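Local coordinates for N-acetylneuraminate lyase (Peptoclostridium difficile, PDB 4WOZ), which belongs to the dihydrodipicolinate synthetase family of TIM-barrel enzymes and forms an assembly of four chains, at residues Ser20-Ser25 and Gln39-Asn44; Phe63-Asp68 and Tyr278-Met283; Ala89-Val94 and Asp112-Val117. All coordinates share one frame; numbering follows the deposited sequence.

Interaction 1 of 3, residues Ser20-Ser25 and Gln39-Asn44; sequences SALLVS and QIIRHN
Strand-to-helix packing within the first beta-alpha-beta unit of the TIM barrel brings S20, L22 and L23 against I40, I41 and N44: strand 17-21 and the loop that follows it pack on helix 34-48. The contact is buried and mostly apolar. L22 supplies its centre, with CG anti to the backbone N (chi1 -172°), which carries its two methyls out to the helix. CD1 presses on I40 CG2 at 3.4 Å, closer than usual for two carbons, while CD2 lies 3.9 Å from I41 CG1. Branched isoleucines suit this place because each can fill two directions at once. I40 lays CG2 on L22 and extends CD1 along the loop to L23 and S25, and I41 turns on towards helix 67-81. CD1 of I40 comes within 3.4 Å of L23 O, a buried carbonyl oxygen that has no hydrogen-bond partner in the model. One polar link, that of S20 with N44, stands at the strand end of this apolar patch, and the amide of N44 is used at both ends, its ND2 bonding to N221 of helix 220-235. The S20 hydroxyl OG donates to N44 OD1 over 2.8 Å, approaching from above the carbonyl plane, 57° out of it.

Interaction 2 of 3, residues Phe63-Asp68 and Tyr278-Met283; sequences FMLSTD and YCRQPM
Two irregular segments at the rim of the TIM barrel, the turn leading into helix 67-81 and the loop between helices 261-271 and 288-301, meet where M64 and L65 pack on R280, P282 and M283. M64 contributes the largest share of the buried surface. Its flexible thioether chain bends at chi3 (90°) and sets SD and CE on different neighbours: SD lies close, 3.3 Å from M283 CE, whereas CE sits 3.4 Å from P282 CD. CE also lies 3.0 Å from Q281 O, a buried oxygen with no hydrogen-bond partner in the model, and near R280 O. The peptide bond before P282 is cis, which kinks the loop at the point where it receives this methyl.

R280 comes alongside with its chain extended as far as CD, then turned at chi3 (-69°). L65 CD2 rests over the centre of one guanidinium face, 3.4 Å above the plane, so a leucine methyl covers the flat surface of the cation. From an oblique direction M64 O accepts a weak hydrogen bond from R280 NH1 at 3.0 Å, bent to 133°. R280 NH2 bonds to G30 O and forms a salt bridge with E69 OE2, while S66 N bonds to E69 OE1 in a capping box, S66 OG capping the first turn. M64, P282 and M283 touch V94, L96 and F124 of a second subunit as well.

The charge of E69 probably offsets that of R280, which, also held by G30 and weakly by M64, ties the loop through E69 to the first turn of helix 67-81.

Interaction 3 of 3, residues Ala89-Val94 and Asp112-Val117; sequences AQVGSV and DAISAV
Q90 and V117 cross just past the end of strand 86-90, where the glutamine amide takes over the pairing from the backbone. With CG anti to the backbone N and a bend at chi2 (-68°), Q90 brings OE1 to V117 N at 2.9 Å; this N-H lies in the carbonyl plane of the side chain. The same oxygen accepts a weak bond from G92 N and rests against V117 CG1. Q90 NE2 donates to G92 O at 3.2 Å, and also to G56 O, which fixes the amide's rotation. Glycine suits position 92, as a CB would fall 2.8 Å from V117 N.

Earlier the pairing is regular: A89 N bonds to A113 O, S115 N to A89 O at 2.6 Å, and V91 N to S115 O at 2.7 Å. Side chains divide between two faces. The small A89 and the bulky I114 share one, packing on T106 of helix 96-109, and V91 CG2 approaches I114 CD1 at 4.3 Å. Q90 and S115 share the other, where S115 OG bonds to Y54 OH and I145 O. Parallel strands 86-90 and 113-117, joined through helix 96-109, form a beta-alpha-beta crossover, the repeating element of the TIM barrel.

From the N terminus, interaction 1 comes first: 20-25 and 39-44 close a short loop between strand 17-21 and helix 34-48, complete before the others begin. Interaction 2 opens at 63-68 and closes only at 278-283, spanning most of the barrel and joining the turn before helix 67-81 to the loop between helices 261-271 and 288-301. Nested inside that long loop, interaction 3 pairs strands 86-90 and 113-117, with helix 96-109 in the connection between them. Interactions 1 and 3 reach the same closed sheet, with centres about 18 Å apart, and do not touch. Interactions 2 and 3 do: the ring of F63 meets the other contact, with CE1 3.8 Å from G92 O and CZ near V117 CG1.

Interaction 1 of 3, residues Ser20-Ser25 and Gln39-Asn44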
# COMPACT_ATOMS: atom_id res chain seq x y z
N SER A 20 -3.94 24.32 -18.40
CA SER A 20 -5.16 23.64 -17.99
C SER A 20 -5.16 22.27 -18.64
O SER A 20 -4.92 22.15 -19.84
CB SER A 20 -6.41 24.40 -18.45
OG SER A 20 -6.72 25.49 -17.60
N ALA A 21 -5.41 21.23 -17.85
CA ALA A 21 -5.51 19.89 -18.41
C ALA A 21 -6.91 19.92 -19.03
O ALA A 21 -7.91 19.83 -18.33
CB ALA A 21 -5.43 18.83 -17.30
N LEU A 22 -6.96 20.10 -20.34
CA LEU A 22 -8.22 20.22 -21.06
C LEU A 22 -9.24 19.09 -20.90
O LEU A 22 -8.92 17.92 -21.09
CB LEU A 22 -7.93 20.42 -22.55
CG LEU A 22 -9.12 20.76 -23.45
CD1 LEU A 22 -9.66 22.14 -23.08
CD2 LEU A 22 -8.69 20.73 -24.91
N LEU A 23 -10.46 19.47 -20.56
CA LEU A 23 -11.55 18.51 -20.43
C LEU A 23 -12.22 18.46 -21.79
O LEU A 23 -12.12 19.40 -22.57
CB LEU A 23 -12.57 18.92 -19.38
CG LEU A 23 -12.25 18.60 -17.92
CD1 LEU A 23 -11.37 19.69 -17.35
CD2 LEU A 23 -13.53 18.49 -17.12
N VAL A 24 -12.90 17.37 -22.07
CA VAL A 24 -13.59 17.22 -23.34
C VAL A 24 -15.09 17.21 -23.09
O VAL A 24 -15.56 16.85 -22.01
CB VAL A 24 -13.16 15.91 -24.03
CG1 VAL A 24 -13.99 15.68 -25.29
CG2 VAL A 24 -11.67 15.99 -24.39
N SER A 25 -15.85 17.64 -24.10
CA SER A 25 -17.30 17.68 -23.99
C SER A 25 -17.89 16.43 -24.63
O SER A 25 -17.46 16.02 -25.70
CB SER A 25 -17.84 18.93 -24.68
OG SER A 25 -19.26 19.01 -24.57
N GLN A 39 -15.83 25.48 -26.81
CA GLN A 39 -16.20 26.45 -25.79
C GLN A 39 -15.27 26.29 -24.58
O GLN A 39 -14.85 27.27 -23.98
CB GLN A 39 -17.65 26.27 -25.36
CG GLN A 39 -18.66 26.40 -26.50
CD GLN A 39 -20.10 26.35 -26.03
OE1 GLN A 39 -20.42 25.67 -25.05
NE2 GLN A 39 -20.98 27.06 -26.72
N ILE A 40 -14.98 25.04 -24.21
CA ILE A 40 -14.08 24.79 -23.08
C ILE A 40 -12.74 25.46 -23.38
O ILE A 40 -12.19 26.19 -22.56
CB ILE A 40 -13.85 23.27 -22.86
CG1 ILE A 40 -15.14 22.60 -22.39
CG2 ILE A 40 -12.74 23.06 -21.83
CD1 ILE A 40 -15.04 21.08 -22.27
N ILE A 41 -12.23 25.19 -24.58
CA ILE A 41 -10.96 25.75 -25.02
C ILE A 41 -10.98 27.28 -24.95
O ILE A 41 -10.10 27.90 -24.36
CB ILE A 41 -10.65 25.31 -26.46
CG1 ILE A 41 -10.46 23.79 -26.49
CG2 ILE A 41 -9.41 26.05 -26.99
CD1 ILE A 41 -10.28 23.21 -27.88
N ARG A 42 -12.00 27.87 -25.56
CA ARG A 42 -12.16 29.32 -25.58
C ARG A 42 -12.27 29.88 -24.16
O ARG A 42 -11.77 30.97 -23.88
CB ARG A 42 -13.42 29.70 -26.37
CG ARG A 42 -13.25 29.64 -27.88
CD ARG A 42 -13.10 31.04 -28.46
NE ARG A 42 -11.92 31.75 -27.96
CZ ARG A 42 -10.69 31.57 -28.42
NH1 ARG A 42 -10.46 30.70 -29.40
NH2 ARG A 42 -9.68 32.27 -27.92
N HIS A 43 -12.93 29.13 -23.29
CA HIS A 43 -13.11 29.54 -21.90
C HIS A 43 -11.76 29.62 -21.19
O HIS A 43 -11.48 30.57 -20.45
CB HIS A 43 -14.02 28.55 -21.19
CG HIS A 43 -14.26 28.88 -19.74
ND1 HIS A 43 -15.01 29.96 -19.34
CD2 HIS A 43 -13.86 28.25 -18.61
CE1 HIS A 43 -15.06 29.99 -18.02
NE2 HIS A 43 -14.37 28.96 -17.55
N ASN A 44 -10.92 28.61 -21.42
CA ASN A 44 -9.59 28.58 -20.81
C ASN A 44 -8.71 29.72 -21.29
O ASN A 44 -7.94 30.28 -20.51
CB ASN A 44 -8.90 27.24 -21.08
CG ASN A 44 -9.28 26.16 -20.08
OD1 ASN A 44 -9.08 26.32 -18.88
ND2 ASN A 44 -9.84 25.07 -20.58

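Interaction 2 of 3, residues Phe63-Asp68 and Tyr278-Met283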
# COMPACT_ATOMS: atom_id res chain seq x y z
N PHE A 63 -7.99 8.15 -21.70
CA PHE A 63 -7.95 6.70 -21.63
C PHE A 63 -9.28 5.97 -21.81
O PHE A 63 -9.35 4.75 -21.68
CB PHE A 63 -7.28 6.29 -20.33
CG PHE A 63 -5.94 6.94 -20.13
CD1 PHE A 63 -4.86 6.58 -20.93
CD2 PHE A 63 -5.78 7.94 -19.18
CE1 PHE A 63 -3.63 7.21 -20.79
CE2 PHE A 63 -4.55 8.58 -19.03
CZ PHE A 63 -3.47 8.21 -19.84
N MET A 64 -10.34 6.72 -22.09
CA MET A 64 -11.66 6.15 -22.31
C MET A 64 -12.06 6.42 -23.76
O MET A 64 -13.19 6.18 -24.16
CB MET A 64 -12.70 6.78 -21.38
CG MET A 64 -12.45 6.54 -19.90
SD MET A 64 -13.74 7.28 -18.87
CE MET A 64 -14.88 5.94 -18.77
N LEU A 65 -11.11 6.93 -24.54
CA LEU A 65 -11.38 7.28 -25.93
C LEU A 65 -10.63 6.42 -26.94
O LEU A 65 -9.56 5.89 -26.64
CB LEU A 65 -11.03 8.75 -26.17
CG LEU A 65 -11.70 9.73 -25.21
CD1 LEU A 65 -11.24 11.15 -25.50
CD2 LEU A 65 -13.21 9.61 -25.34
N SER A 66 -11.20 6.31 -28.13
CA SER A 66 -10.58 5.55 -29.21
C SER A 66 -9.49 6.43 -29.80
O SER A 66 -9.52 7.66 -29.65
CB SER A 66 -11.60 5.20 -30.28
OG SER A 66 -12.17 6.38 -30.83
N THR A 67 -8.53 5.82 -30.49
CA THR A 67 -7.45 6.58 -31.08
C THR A 67 -7.95 7.67 -32.04
O THR A 67 -7.37 8.75 -32.10
CB THR A 67 -6.47 5.64 -31.81
OG1 THR A 67 -5.32 6.38 -32.25
CG2 THR A 67 -7.14 4.99 -33.01
N ASP A 68 -9.02 7.39 -32.78
CA ASP A 68 -9.57 8.38 -33.71
C ASP A 68 -10.14 9.58 -32.96
O ASP A 68 -10.02 10.72 -33.40
CB ASP A 68 -10.68 7.77 -34.59
CG ASP A 68 -10.14 6.79 -35.62
OD1 ASP A 68 -9.20 7.15 -36.37
OD2 ASP A 68 -10.65 5.65 -35.70
N TYR A 278 -21.53 15.76 -20.50
CA TYR A 278 -21.40 14.56 -19.67
C TYR A 278 -20.01 13.94 -19.67
O TYR A 278 -19.19 14.22 -20.54
CB TYR A 278 -22.37 13.49 -20.16
CG TYR A 278 -23.84 13.85 -20.09
CD1 TYR A 278 -24.57 13.65 -18.93
CD2 TYR A 278 -24.50 14.37 -21.20
CE1 TYR A 278 -25.92 13.96 -18.86
CE2 TYR A 278 -25.85 14.68 -21.15
CZ TYR A 278 -26.56 14.47 -19.98
OH TYR A 278 -27.90 14.77 -19.92
N CYS A 279 -19.77 13.09 -18.68
CA CYS A 279 -18.52 12.35 -18.58
C CYS A 279 -18.86 11.06 -19.29
O CYS A 279 -20.03 10.69 -19.38
CB CYS A 279 -18.18 12.04 -17.12
SG CYS A 279 -17.91 13.48 -16.08
N ARG A 280 -17.86 10.37 -19.81
CA ARG A 280 -18.13 9.11 -20.50
C ARG A 280 -18.30 7.95 -19.52
O ARG A 280 -17.56 7.84 -18.54
CB ARG A 280 -17.03 8.79 -21.49
CG ARG A 280 -17.22 7.44 -22.15
CD ARG A 280 -16.32 7.26 -23.36
NE ARG A 280 -16.72 8.12 -24.45
CZ ARG A 280 -16.28 7.99 -25.70
NH1 ARG A 280 -15.42 7.03 -25.99
NH2 ARG A 280 -16.69 8.82 -26.64
N GLN A 281 -19.28 7.09 -19.79
CA GLN A 281 -19.53 5.93 -18.94
C GLN A 281 -18.26 5.08 -18.97
O GLN A 281 -17.51 5.12 -19.94
CB GLN A 281 -20.71 5.12 -19.48
CG GLN A 281 -22.09 5.76 -19.29
CD GLN A 281 -22.47 5.89 -17.83
OE1 GLN A 281 -21.96 5.15 -16.98
NE2 GLN A 281 -23.38 6.81 -17.53
N PRO A 282 -18.03 4.27 -17.92
CA PRO A 282 -18.85 4.09 -16.72
C PRO A 282 -18.82 5.20 -15.66
O PRO A 282 -19.24 4.97 -14.53
CB PRO A 282 -18.37 2.75 -16.18
CG PRO A 282 -16.91 2.80 -16.49
CD PRO A 282 -16.90 3.32 -17.92
N MET A 283 -18.30 6.37 -16.00
CA MET A 283 -18.32 7.47 -15.04
C MET A 283 -19.79 7.84 -14.97
O MET A 283 -20.42 8.10 -15.99
CB MET A 283 -17.47 8.65 -15.52
CG MET A 283 -15.98 8.49 -15.22
SD MET A 283 -15.02 9.98 -15.54
CE MET A 283 -13.54 9.30 -16.26

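Interaction 3 of 3, residues Ala89-Val94 and Asp112-Val117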
# COMPACT_ATOMS: atom_id res chain seq x y z
N ALA A 89 0.87 18.07 -25.95
CA ALA A 89 0.05 16.92 -26.25
C ALA A 89 0.46 15.68 -25.47
O ALA A 89 1.61 15.24 -25.56
CB ALA A 89 0.09 16.63 -27.75
N GLN A 90 -0.46 15.13 -24.69
CA GLN A 90 -0.17 13.91 -23.93
C GLN A 90 -0.44 12.80 -24.94
O GLN A 90 -1.57 12.62 -25.38
CB GLN A 90 -1.12 13.77 -22.73
CG GLN A 90 -0.64 12.80 -21.65
CD GLN A 90 -0.63 11.34 -22.10
OE1 GLN A 90 0.31 10.60 -21.82
NE2 GLN A 90 -1.70 10.92 -22.78
N VAL A 91 0.61 12.08 -25.34
CA VAL A 91 0.44 11.03 -26.33
C VAL A 91 0.62 9.60 -25.80
O VAL A 91 0.41 8.64 -26.53
CB VAL A 91 1.42 11.23 -27.51
CG1 VAL A 91 1.18 12.59 -28.16
CG2 VAL A 91 2.85 11.11 -27.02
N GLY A 92 1.00 9.47 -24.53
CA GLY A 92 1.21 8.15 -23.96
C GLY A 92 -0.04 7.33 -23.66
O GLY A 92 -1.16 7.84 -23.65
N SER A 93 0.18 6.04 -23.42
CA SER A 93 -0.88 5.07 -23.09
C SER A 93 -0.24 3.69 -23.01
O SER A 93 0.96 3.54 -23.28
CB SER A 93 -1.97 5.05 -24.16
OG SER A 93 -1.57 4.26 -25.27
N VAL A 94 -1.02 2.68 -22.67
CA VAL A 94 -0.48 1.33 -22.58
C VAL A 94 -0.01 0.86 -23.96
O VAL A 94 0.92 0.06 -24.06
CB VAL A 94 -1.54 0.34 -22.04
CG1 VAL A 94 -0.91 -1.02 -21.80
CG2 VAL A 94 -2.14 0.88 -20.74
N ASP A 112 3.54 22.44 -29.47
CA ASP A 112 4.81 22.94 -28.94
C ASP A 112 5.64 21.88 -28.23
O ASP A 112 6.87 21.96 -28.21
CB ASP A 112 4.52 24.10 -27.98
CG ASP A 112 3.80 25.24 -28.65
OD1 ASP A 112 4.43 25.97 -29.45
OD2 ASP A 112 2.59 25.41 -28.40
N ALA A 113 4.96 20.90 -27.65
CA ALA A 113 5.64 19.82 -26.95
C ALA A 113 4.69 18.64 -26.76
O ALA A 113 3.47 18.77 -26.92
CB ALA A 113 6.15 20.30 -25.60
N ILE A 114 5.26 17.49 -26.43
CA ILE A 114 4.43 16.32 -26.19
C ILE A 114 4.74 15.82 -24.79
O ILE A 114 5.75 16.18 -24.19
CB ILE A 114 4.71 15.19 -27.22
CG1 ILE A 114 6.12 14.62 -27.04
CG2 ILE A 114 4.52 15.72 -28.63
CD1 ILE A 114 6.40 13.40 -27.89
N SER A 115 3.84 14.98 -24.28
CA SER A 115 3.99 14.43 -22.94
C SER A 115 3.61 12.96 -23.02
O SER A 115 2.87 12.56 -23.91
CB SER A 115 3.07 15.16 -21.97
OG SER A 115 3.27 14.72 -20.64
N ALA A 116 4.11 12.16 -22.08
CA ALA A 116 3.79 10.74 -22.08
C ALA A 116 3.75 10.17 -20.67
O ALA A 116 4.74 10.20 -19.95
CB ALA A 116 4.81 9.96 -22.92
N VAL A 117 2.58 9.67 -20.29
CA VAL A 117 2.43 9.07 -18.97
C VAL A 117 3.20 7.77 -18.95
O VAL A 117 3.44 7.16 -20.00
CB VAL A 117 0.94 8.77 -18.65
CG1 VAL A 117 0.36 7.84 -19.70
CG2 VAL A 117 0.82 8.14 -17.27